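Local coordinates for cellulose binding domain-containing protein (Clostridium clariflavum, PDB 4B96), which probably binds cellulose as the calcium-containing family 3b carbohydrate-binding module of a larger membrane-associated biomass-sensing protein, at residues A[5-10]-A[144-149]; A[17-22]-A[112-117]; A[50-55]-A[108-113]. All coordinates share one frame; numbering follows the deposited sequence.

Contact 1: residues A[5-10]-A[144-149]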
loop_
_atom_site.group_PDB
_atom_site.type_symbol
_atom_site.label_atom_id
_atom_site.label_comp_id
_atom_site.label_asym_id
_atom_site.label_seq_id
_atom_site.Cartn_x
_atom_site.Cartn_y
_atom_site.Cartn_z
ATOM N N LEU A 5 -7.617 0.304 -8.950
ATOM C CA LEU A 5 -6.599 -0.521 -9.590
ATOM C C LEU A 5 -5.809 -1.349 -8.598
ATOM O O LEU A 5 -5.694 -0.981 -7.409
ATOM C CB LEU A 5 -5.649 0.312 -10.482
ATOM C CG LEU A 5 -4.472 1.140 -10.041
ATOM C CD1 LEU A 5 -3.245 0.310 -9.482
ATOM C CD2 LEU A 5 -4.010 1.898 -11.297
ATOM N N LYS A 6 -5.278 -2.471 -9.086
ATOM C CA LYS A 6 -4.398 -3.334 -8.249
ATOM C C LYS A 6 -3.254 -3.762 -9.146
ATOM O O LYS A 6 -3.384 -3.727 -10.367
ATOM C CB LYS A 6 -5.133 -4.582 -7.756
ATOM C CG LYS A 6 -6.413 -4.231 -6.951
ATOM C CD LYS A 6 -6.983 -5.519 -6.331
ATOM C CE LYS A 6 -8.173 -5.220 -5.420
ATOM N NZ LYS A 6 -8.811 -6.506 -5.019
ATOM N N LEU A 7 -2.125 -4.157 -8.561
ATOM C CA LEU A 7 -0.990 -4.560 -9.381
ATOM C C LEU A 7 -0.571 -6.000 -9.015
ATOM O O LEU A 7 -0.487 -6.353 -7.818
ATOM C CB LEU A 7 0.193 -3.608 -9.103
ATOM C CG LEU A 7 1.490 -4.013 -9.823
ATOM C CD1 LEU A 7 2.328 -2.818 -10.219
ATOM C CD2 LEU A 7 2.379 -4.907 -8.940
ATOM N N LYS A 8 -0.234 -6.803 -10.025
ATOM C CA LYS A 8 0.374 -8.118 -9.786
ATOM C C LYS A 8 1.734 -8.129 -10.462
ATOM O O LYS A 8 1.959 -7.370 -11.385
ATOM C CB LYS A 8 -0.472 -9.234 -10.437
ATOM C CG LYS A 8 -1.887 -9.403 -9.883
ATOM C CD LYS A 8 -2.567 -10.635 -10.576
ATOM C CE LYS A 8 -3.901 -10.967 -9.960
ATOM N NZ LYS A 8 -4.487 -12.187 -10.614
ATOM N N HIS A 9 2.656 -8.958 -9.968
ATOM C CA HIS A 9 4.009 -8.964 -10.496
ATOM C C HIS A 9 4.441 -10.408 -10.560
ATOM O O HIS A 9 3.979 -11.242 -9.741
ATOM C CB HIS A 9 4.915 -8.190 -9.538
ATOM C CG HIS A 9 6.386 -8.410 -9.738
ATOM N ND1 HIS A 9 7.029 -8.164 -10.946
ATOM C CD2 HIS A 9 7.362 -8.792 -8.858
ATOM C CE1 HIS A 9 8.330 -8.401 -10.802
ATOM N NE2 HIS A 9 8.557 -8.790 -9.550
ATOM N N TYR A 10 5.320 -10.711 -11.509
ATOM C CA TYR A 10 5.951 -12.007 -11.517
ATOM C C TYR A 10 7.367 -11.813 -11.931
ATOM O O TYR A 10 7.669 -11.107 -12.877
ATOM C CB TYR A 10 5.260 -13.001 -12.501
ATOM C CG TYR A 10 6.009 -14.324 -12.503
ATOM C CD1 TYR A 10 6.279 -14.981 -11.285
ATOM C CD2 TYR A 10 6.501 -14.897 -13.684
ATOM C CE1 TYR A 10 6.981 -16.159 -11.233
ATOM C CE2 TYR A 10 7.199 -16.112 -13.651
ATOM C CZ TYR A 10 7.448 -16.726 -12.419
ATOM O OH TYR A 10 8.153 -17.916 -12.334
ATOM N N LEU A 144 0.045 8.307 -4.912
ATOM C CA LEU A 144 0.413 6.901 -4.735
ATOM C C LEU A 144 -0.889 6.116 -4.578
ATOM O O LEU A 144 -1.680 6.423 -3.680
ATOM C CB LEU A 144 1.254 6.746 -3.444
ATOM C CG LEU A 144 1.570 5.301 -3.038
ATOM C CD1 LEU A 144 2.377 4.531 -4.141
ATOM C CD2 LEU A 144 2.409 5.378 -1.718
ATOM N N VAL A 145 -1.175 5.165 -5.471
ATOM C CA VAL A 145 -2.474 4.482 -5.446
ATOM C C VAL A 145 -2.345 2.987 -5.167
ATOM O O VAL A 145 -3.357 2.296 -5.066
ATOM C CB VAL A 145 -3.310 4.700 -6.735
ATOM C CG1 VAL A 145 -3.599 6.175 -6.922
ATOM C CG2 VAL A 145 -2.557 4.086 -7.972
ATOM N N TRP A 146 -1.106 2.501 -5.015
ATOM C CA TRP A 146 -0.890 1.080 -4.802
ATOM C C TRP A 146 0.526 0.911 -4.329
ATOM O O TRP A 146 1.447 1.514 -4.898
ATOM C CB TRP A 146 -1.023 0.273 -6.136
ATOM C CG TRP A 146 -0.642 -1.179 -5.910
ATOM C CD1 TRP A 146 0.653 -1.748 -6.040
ATOM C CD2 TRP A 146 -1.484 -2.227 -5.427
ATOM N NE1 TRP A 146 0.609 -3.070 -5.644
ATOM C CE2 TRP A 146 -0.676 -3.387 -5.283
ATOM C CE3 TRP A 146 -2.865 -2.319 -5.130
ATOM C CZ2 TRP A 146 -1.201 -4.616 -4.864
ATOM C CZ3 TRP A 146 -3.380 -3.541 -4.659
ATOM C CH2 TRP A 146 -2.550 -4.684 -4.559
ATOM N N GLY A 147 0.710 0.082 -3.309
ATOM C CA GLY A 147 2.048 -0.347 -2.948
ATOM C C GLY A 147 2.698 0.425 -1.808
ATOM O O GLY A 147 2.157 1.432 -1.339
ATOM N N ILE A 148 3.870 -0.044 -1.380
ATOM C CA ILE A 148 4.599 0.545 -0.248
ATOM C C ILE A 148 5.975 0.968 -0.715
ATOM O O ILE A 148 6.766 0.149 -1.250
ATOM C CB ILE A 148 4.725 -0.504 0.885
ATOM C CG1 ILE A 148 3.314 -0.986 1.312
ATOM C CG2 ILE A 148 5.511 0.074 2.103
ATOM C CD1 ILE A 148 3.320 -2.306 2.110
ATOM N N GLU A 149 6.305 2.259 -0.549
ATOM C CA GLU A 149 7.665 2.724 -0.881
ATOM C C GLU A 149 8.669 2.197 0.170
ATOM O O GLU A 149 8.306 2.000 1.315
ATOM C CB GLU A 149 7.721 4.283 -0.924
ATOM C CG GLU A 149 6.726 4.827 -1.998
ATOM C CD GLU A 149 6.663 6.383 -2.081
ATOM O OE1 GLU A 149 6.703 7.022 -1.021
ATOM O OE2 GLU A 149 6.522 6.949 -3.204
HETATM O O HOH W 1 -5.599 1.413 -6.025
#

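Contact 2: residues A[17-22]-A[112-117]. With CA (calcium ion), chain E.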
loop_
_atom_site.group_PDB
_atom_site.type_symbol
_atom_site.label_atom_id
_atom_site.label_comp_id
_atom_site.label_asym_id
_atom_site.label_seq_id
_atom_site.Cartn_x
_atom_site.Cartn_y
_atom_site.Cartn_z
ATOM N N TYR A 17 21.613 -13.939 -7.913
ATOM C CA TYR A 17 22.460 -13.291 -8.922
ATOM C C TYR A 17 21.916 -13.486 -10.334
ATOM O O TYR A 17 21.725 -14.615 -10.772
ATOM C CB TYR A 17 23.888 -13.826 -8.817
ATOM C CG TYR A 17 24.522 -13.434 -7.494
ATOM C CD1 TYR A 17 25.093 -12.188 -7.331
ATOM C CD2 TYR A 17 24.517 -14.294 -6.401
ATOM C CE1 TYR A 17 25.684 -11.796 -6.112
ATOM C CE2 TYR A 17 25.103 -13.919 -5.170
ATOM C CZ TYR A 17 25.676 -12.662 -5.041
ATOM O OH TYR A 17 26.247 -12.255 -3.850
ATOM N N SER A 18 21.677 -12.401 -11.058
ATOM C CA SER A 18 21.038 -12.535 -12.356
ATOM C C SER A 18 21.505 -11.412 -13.271
ATOM O O SER A 18 21.673 -10.292 -12.818
ATOM C CB SER A 18 19.507 -12.461 -12.167
ATOM O OG SER A 18 18.851 -12.459 -13.418
ATOM N N LYS A 19 21.635 -11.686 -14.563
ATOM C CA LYS A 19 21.980 -10.632 -15.520
ATOM C C LYS A 19 20.804 -9.728 -15.845
ATOM O O LYS A 19 20.995 -8.604 -16.339
ATOM C CB LYS A 19 22.575 -11.219 -16.783
ATOM C CG LYS A 19 23.960 -11.758 -16.490
ATOM C CD LYS A 19 24.695 -12.248 -17.737
ATOM C CE LYS A 19 26.008 -12.922 -17.371
ATOM N NZ LYS A 19 26.755 -13.171 -18.650
ATOM N N ALA A 20 19.592 -10.184 -15.541
ATOM C CA ALA A 20 18.428 -9.391 -15.842
ATOM C C ALA A 20 17.537 -9.328 -14.611
ATOM O O ALA A 20 17.394 -10.317 -13.863
ATOM C CB ALA A 20 17.669 -9.962 -17.063
ATOM N N ILE A 21 16.927 -8.169 -14.383
ATOM C CA ILE A 21 15.892 -8.063 -13.401
ATOM C C ILE A 21 14.563 -7.995 -14.172
ATOM O O ILE A 21 14.447 -7.207 -15.119
ATOM C CB ILE A 21 16.092 -6.789 -12.539
ATOM C CG1 ILE A 21 17.249 -7.044 -11.540
ATOM C CG2 ILE A 21 14.755 -6.457 -11.755
ATOM C CD1 ILE A 21 17.647 -5.742 -10.748
ATOM N N ARG A 22 13.586 -8.840 -13.825
ATOM C CA ARG A 22 12.291 -8.784 -14.541
ATOM C C ARG A 22 11.285 -8.007 -13.740
ATOM O O ARG A 22 10.970 -8.375 -12.591
ATOM C CB ARG A 22 11.784 -10.194 -14.856
ATOM C CG ARG A 22 12.759 -10.896 -15.804
ATOM C CD ARG A 22 12.616 -10.314 -17.260
ATOM N NE ARG A 22 11.273 -10.490 -17.825
ATOM C CZ ARG A 22 10.877 -11.589 -18.440
ATOM N NH1 ARG A 22 11.723 -12.604 -18.583
ATOM N NH2 ARG A 22 9.625 -11.690 -18.892
ATOM N N TRP A 112 26.408 -6.082 -19.066
ATOM C CA TRP A 112 25.986 -7.476 -18.922
ATOM C C TRP A 112 26.574 -8.183 -17.695
ATOM O O TRP A 112 26.510 -9.398 -17.595
ATOM C CB TRP A 112 26.321 -8.265 -20.190
ATOM C CG TRP A 112 25.509 -7.823 -21.340
ATOM C CD1 TRP A 112 25.894 -7.011 -22.400
ATOM C CD2 TRP A 112 24.133 -8.132 -21.545
ATOM N NE1 TRP A 112 24.822 -6.816 -23.250
ATOM C CE2 TRP A 112 23.731 -7.487 -22.751
ATOM C CE3 TRP A 112 23.195 -8.891 -20.822
ATOM C CZ2 TRP A 112 22.431 -7.591 -23.262
ATOM C CZ3 TRP A 112 21.908 -8.993 -21.326
ATOM C CH2 TRP A 112 21.536 -8.346 -22.550
ATOM N N THR A 113 27.069 -7.433 -16.727
ATOM C CA THR A 113 27.454 -8.047 -15.461
ATOM C C THR A 113 26.178 -8.239 -14.600
ATOM O O THR A 113 25.129 -7.662 -14.887
ATOM C CB THR A 113 28.581 -7.266 -14.745
ATOM O OG1 THR A 113 28.159 -5.924 -14.435
ATOM C CG2 THR A 113 29.856 -7.280 -15.624
ATOM N N GLU A 114 26.269 -9.104 -13.591
ATOM C CA GLU A 114 25.094 -9.552 -12.833
ATOM C C GLU A 114 24.664 -8.586 -11.736
ATOM O O GLU A 114 25.504 -7.983 -11.043
ATOM C CB GLU A 114 25.392 -10.905 -12.164
ATOM C CG GLU A 114 25.334 -12.099 -13.139
ATOM C CD GLU A 114 25.647 -13.450 -12.444
ATOM O OE1 GLU A 114 26.412 -13.465 -11.439
ATOM O OE2 GLU A 114 25.115 -14.471 -12.906
ATOM N N PHE A 115 23.347 -8.477 -11.567
ATOM C CA PHE A 115 22.787 -7.862 -10.362
ATOM C C PHE A 115 22.823 -8.863 -9.190
ATOM O O PHE A 115 22.850 -10.082 -9.410
ATOM C CB PHE A 115 21.307 -7.525 -10.570
ATOM C CG PHE A 115 21.061 -6.527 -11.633
ATOM C CD1 PHE A 115 21.305 -5.176 -11.410
ATOM C CD2 PHE A 115 20.505 -6.922 -12.856
ATOM C CE1 PHE A 115 21.028 -4.206 -12.414
ATOM C CE2 PHE A 115 20.233 -5.981 -13.867
ATOM C CZ PHE A 115 20.490 -4.603 -13.658
ATOM N N ASN A 116 22.772 -8.328 -7.960
ATOM C CA ASN A 116 22.463 -9.104 -6.776
ATOM C C ASN A 116 21.094 -8.629 -6.323
ATOM O O ASN A 116 20.947 -7.484 -5.846
ATOM C CB ASN A 116 23.515 -8.817 -5.680
ATOM C CG ASN A 116 23.127 -9.433 -4.313
ATOM O OD1 ASN A 116 22.220 -10.271 -4.222
ATOM N ND2 ASN A 116 23.802 -8.999 -3.248
ATOM N N GLN A 117 20.076 -9.458 -6.493
ATOM C CA GLN A 117 18.731 -9.046 -6.259
ATOM C C GLN A 117 18.339 -9.123 -4.793
ATOM O O GLN A 117 17.243 -8.673 -4.415
ATOM C CB GLN A 117 17.795 -9.966 -7.022
ATOM C CG GLN A 117 18.067 -9.987 -8.520
ATOM C CD GLN A 117 16.877 -10.595 -9.300
ATOM O OE1 GLN A 117 15.922 -9.900 -9.559
ATOM N NE2 GLN A 117 16.954 -11.874 -9.637
HETATM CA CA CA E . 20.816 -5.249 -5.824
HETATM O O HOH W 2 23.181 -7.137 -16.660
HETATM O O HOH W 3 22.682 -5.462 -7.454
HETATM O O HOH W 4 19.849 -5.269 -7.986
HETATM O O HOH W 5 22.998 -4.776 -4.491
#

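Contact 3: residues A[50-55]-A[108-113]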
loop_
_atom_site.group_PDB
_atom_site.type_symbol
_atom_site.label_atom_id
_atom_site.label_comp_id
_atom_site.label_asym_id
_atom_site.label_seq_id
_atom_site.Cartn_x
_atom_site.Cartn_y
_atom_site.Cartn_z
ATOM N N TYR A 50 25.553 0.259 -10.583
ATOM C CA TYR A 50 25.987 0.390 -11.966
ATOM C C TYR A 50 25.166 1.534 -12.642
ATOM O O TYR A 50 23.954 1.455 -12.723
ATOM C CB TYR A 50 25.788 -0.936 -12.754
ATOM C CG TYR A 50 26.521 -0.874 -14.077
ATOM C CD1 TYR A 50 27.909 -0.993 -14.119
ATOM C CD2 TYR A 50 25.838 -0.666 -15.264
ATOM C CE1 TYR A 50 28.608 -0.897 -15.286
ATOM C CE2 TYR A 50 26.518 -0.596 -16.468
ATOM C CZ TYR A 50 27.903 -0.699 -16.472
ATOM O OH TYR A 50 28.595 -0.611 -17.629
ATOM N N LYS A 51 25.827 2.557 -13.166
ATOM C CA LYS A 51 25.134 3.747 -13.661
ATOM C C LYS A 51 24.275 3.518 -14.948
ATOM O O LYS A 51 23.123 3.984 -15.025
ATOM C CB LYS A 51 26.098 4.911 -13.832
ATOM C CG LYS A 51 25.519 6.169 -14.511
ATOM C CD LYS A 51 24.443 6.888 -13.668
ATOM C CE LYS A 51 24.910 7.274 -12.242
ATOM N NZ LYS A 51 23.728 7.275 -11.267
ATOM N N ASN A 52 24.773 2.719 -15.885
ATOM C CA ASN A 52 24.146 2.573 -17.224
ATOM C C ASN A 52 23.244 1.325 -17.319
ATOM O O ASN A 52 23.700 0.226 -17.654
ATOM C CB ASN A 52 25.246 2.494 -18.256
ATOM C CG ASN A 52 24.713 2.628 -19.689
ATOM O OD1 ASN A 52 23.491 2.769 -19.900
ATOM N ND2 ASN A 52 25.623 2.587 -20.665
ATOM N N ILE A 53 21.973 1.498 -16.993
ATOM C CA ILE A 53 21.008 0.409 -17.021
ATOM C C ILE A 53 20.168 0.484 -18.327
ATOM O O ILE A 53 19.719 1.547 -18.737
ATOM C CB ILE A 53 20.074 0.563 -15.839
ATOM C CG1 ILE A 53 20.864 0.493 -14.528
ATOM C CG2 ILE A 53 18.957 -0.534 -15.861
ATOM C CD1 ILE A 53 21.607 -0.827 -14.336
ATOM N N ASN A 54 20.000 -0.635 -19.013
ATOM C CA ASN A 54 19.225 -0.674 -20.231
ATOM C C ASN A 54 17.822 -1.255 -19.932
ATOM O O ASN A 54 17.655 -2.056 -19.014
ATOM C CB ASN A 54 19.971 -1.486 -21.286
ATOM C CG ASN A 54 21.251 -0.787 -21.740
ATOM O OD1 ASN A 54 21.331 0.442 -21.708
ATOM N ND2 ASN A 54 22.250 -1.552 -22.118
ATOM N N PHE A 55 16.830 -0.831 -20.691
ATOM C CA PHE A 55 15.437 -1.145 -20.376
ATOM C C PHE A 55 14.870 -1.833 -21.619
ATOM O O PHE A 55 15.088 -1.360 -22.742
ATOM C CB PHE A 55 14.720 0.189 -20.149
ATOM C CG PHE A 55 13.229 0.071 -20.023
ATOM C CD1 PHE A 55 12.692 -0.426 -18.867
ATOM C CD2 PHE A 55 12.389 0.540 -21.042
ATOM C CE1 PHE A 55 11.311 -0.527 -18.701
ATOM C CE2 PHE A 55 11.002 0.481 -20.899
ATOM C CZ PHE A 55 10.464 -0.055 -19.695
ATOM N N THR A 108 18.835 -4.486 -17.549
ATOM C CA THR A 108 20.117 -5.193 -17.560
ATOM C C THR A 108 21.160 -4.099 -17.390
ATOM O O THR A 108 20.890 -2.941 -17.707
ATOM C CB THR A 108 20.317 -5.898 -18.948
ATOM O OG1 THR A 108 20.088 -4.936 -20.008
ATOM C CG2 THR A 108 19.299 -7.049 -19.119
ATOM N N ARG A 109 22.337 -4.449 -16.898
ATOM C CA ARG A 109 23.461 -3.527 -16.916
ATOM C C ARG A 109 23.994 -3.516 -18.340
ATOM O O ARG A 109 24.101 -4.579 -19.000
ATOM C CB ARG A 109 24.588 -4.000 -15.985
ATOM C CG ARG A 109 24.166 -4.034 -14.520
ATOM C CD ARG A 109 25.380 -4.516 -13.747
ATOM N NE ARG A 109 25.187 -4.327 -12.315
ATOM C CZ ARG A 109 26.169 -4.531 -11.427
ATOM N NH1 ARG A 109 27.365 -4.975 -11.844
ATOM N NH2 ARG A 109 25.958 -4.298 -10.115
ATOM N N ASP A 110 24.377 -2.336 -18.808
ATOM C CA ASP A 110 24.908 -2.209 -20.154
ATOM C C ASP A 110 26.148 -3.067 -20.354
ATOM O O ASP A 110 26.446 -3.471 -21.488
ATOM C CB ASP A 110 25.284 -0.762 -20.433
ATOM C CG ASP A 110 25.666 -0.536 -21.884
ATOM O OD1 ASP A 110 24.809 -0.659 -22.790
ATOM O OD2 ASP A 110 26.829 -0.236 -22.122
ATOM N N ASP A 111 26.900 -3.354 -19.294
ATOM C CA ASP A 111 28.021 -4.280 -19.513
ATOM C C ASP A 111 27.681 -5.763 -19.306
ATOM O O ASP A 111 28.573 -6.594 -19.322
ATOM C CB ASP A 111 29.226 -3.910 -18.652
ATOM C CG ASP A 111 28.969 -4.131 -17.144
ATOM O OD1 ASP A 111 27.834 -4.493 -16.727
ATOM O OD2 ASP A 111 29.956 -3.983 -16.391
ATOM N N TRP A 112 26.408 -6.082 -19.066
ATOM C CA TRP A 112 25.986 -7.476 -18.922
ATOM C C TRP A 112 26.574 -8.183 -17.695
ATOM O O TRP A 112 26.510 -9.398 -17.595
ATOM C CB TRP A 112 26.321 -8.265 -20.190
ATOM C CG TRP A 112 25.509 -7.823 -21.340
ATOM C CD1 TRP A 112 25.894 -7.011 -22.400
ATOM C CD2 TRP A 112 24.133 -8.132 -21.545
ATOM N NE1 TRP A 112 24.822 -6.816 -23.250
ATOM C CE2 TRP A 112 23.731 -7.487 -22.751
ATOM C CE3 TRP A 112 23.195 -8.891 -20.822
ATOM C CZ2 TRP A 112 22.431 -7.591 -23.262
ATOM C CZ3 TRP A 112 21.908 -8.993 -21.326
ATOM C CH2 TRP A 112 21.536 -8.346 -22.550
ATOM N N THR A 113 27.069 -7.433 -16.727
ATOM C CA THR A 113 27.454 -8.047 -15.461
ATOM C C THR A 113 26.178 -8.239 -14.600
ATOM O O THR A 113 25.129 -7.662 -14.887
ATOM C CB THR A 113 28.581 -7.266 -14.745
ATOM O OG1 THR A 113 28.159 -5.924 -14.435
ATOM C CG2 THR A 113 29.856 -7.280 -15.624
HETATM O O HOH W 6 23.628 1.847 -23.275
HETATM O O HOH W 7 22.279 -4.541 -21.657
#

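Contact 1: residues A[5-10]-A[144-149]
The hydrophobic interior of a β-sandwich is bridged here: strand 5-9 belongs to one five-stranded sheet, and strand 143-146 lies at the margin of the other. The two segment axes approach to 7.1 Å at an angle of 62°, and no direct hydrogen bond links them, so the contact rests mainly on W146, with L5 and V145 alongside. With CG anti to the backbone N (chi1 174°), the W146 side chain reaches across to strand 5-9 and presents one ring face to the backbone of K6 and L7. K6 CA sits over the six-membered ring, 4.0 Å from its centroid, and L7 CB over the five-membered ring at 3.7 Å, giving two CH-π contacts side by side, while the L7 amide N lies above the ring centre. The rotation of the indole is fixed from its polar end, because NE1 donates to the carbonyl O of W133, a residue whose backbone also pairs with L7. L5 holds CG in the crowded position between N and the carbonyl carbon (chi1 80°); CD1 thereby reaches W146 CB at 4.0 Å, and CG meets V145 CG2 at 4.1 Å. One water joins the two main chains, donating to L5 O at 2.8 Å and to V145 O at 2.6 Å. V145 and W146 together face V138 in a classic β bulge, and W146 also packs on D134 of the second subunit. Apolar side chains from two antiparallel sheets meet in this way in the core of the jelly-roll β-sandwich of family 3 carbohydrate-binding modules.

Contact 2: residues A[17-22]-A[112-117]
F115 O is held by one hydrogen bond, from S18 N at 3.1 Å in the carbonyl plane, and by a C-H···O contact from Y17 CA at 3.3 Å. In return F115 N donates to S18 O at 2.8 Å, from above the carbonyl plane. S18 and F115 thus form the hydrogen-bonded pair of a short antiparallel two-stranded sheet of sequence-distant strands, 17-18 and 115-116. The neighbouring Y17-N116 pair is non-hydrogen-bonded; its side chains run side by side, with ring and amide planes 26° apart. F115 CG is anti to its carbonyl carbon (chi1 -63°), turning the ring to the side of I21, whose CD1 lies over its centre, 3.7 Å from the centroid, in a CH-π contact. K19 CG meets E114 CG at 3.6 Å, and CD of the extended lysine lies 3.4 Å from W112 O. S18 OG donates to A20 O at 2.6 Å on a carbonyl lone pair, linking S18 to the backbone two residues on. This small sheet delivers a ligand to the calcium site: N116 O binds the ion at 2.2 Å, with K47, D119, D120 and three waters completing the shell. One of those waters also accepts from N116 N.

Contact 3: residues A[50-55]-A[108-113]
CG of Y50 stands anti to its backbone N (chi1 -167°), and R109, extended from CG to NE, crosses the tyrosine obliquely, so that one face of the guanidinium lies against Y50 CB, which is 3.5 Å from R109 NE. D111 CG takes the crowded position between N and the carbonyl carbon (chi1 68°), placing its carboxylate close to parallel with the Y50 ring, with OD1 over one face, toward the rim. Alongside, the strands pair antiparallel: N54 N donates to T108 O at 2.8 Å and T108 N to N54 O at 3.1 Å, and D110 N meets N52 O at 2.9 Å, nearly along the C=O axis. N54 ND2 adds a straight bond of 2.8 Å to the anti lone pair of D110 OD1; amide and carboxylate stand 88° apart, whereas the N52 amide is stacked on that carboxylate. R109 NH1 donates to T113 OG1 at 2.9 Å in the guanidinium plane, and NH2 forms a salt bridge with D48. T113 OG1 also donates to D111 OD1, and the bond from T113 N to that oxygen makes an Asx turn overlapping the type I β turn R109-W112 at the end of a β-sandwich strand.

From the N terminus, strand 5-9 leads through the connection at 10-16 and strand 17-18 into strand 20-29, the neighbour of 5-9 in the same sheet, and H9 CE1 packs 3.2 Å from R22 O where contacts 1 and 2 touch. Residues 50-55 come next, and contact 3 closes its loop when 108-113 returns to pair with them. On the same stretch 112-117, which shares W112 and T113 with contact 3, closes the longer loop of contact 2 and so encloses that of contact 3. Both lie nested inside the loop that contact 1 closes at 144-149. Contacts 2 and 3 adjoin near the calcium, whereas contact 1 joins the two sheets on the opposite side of the chain's centre.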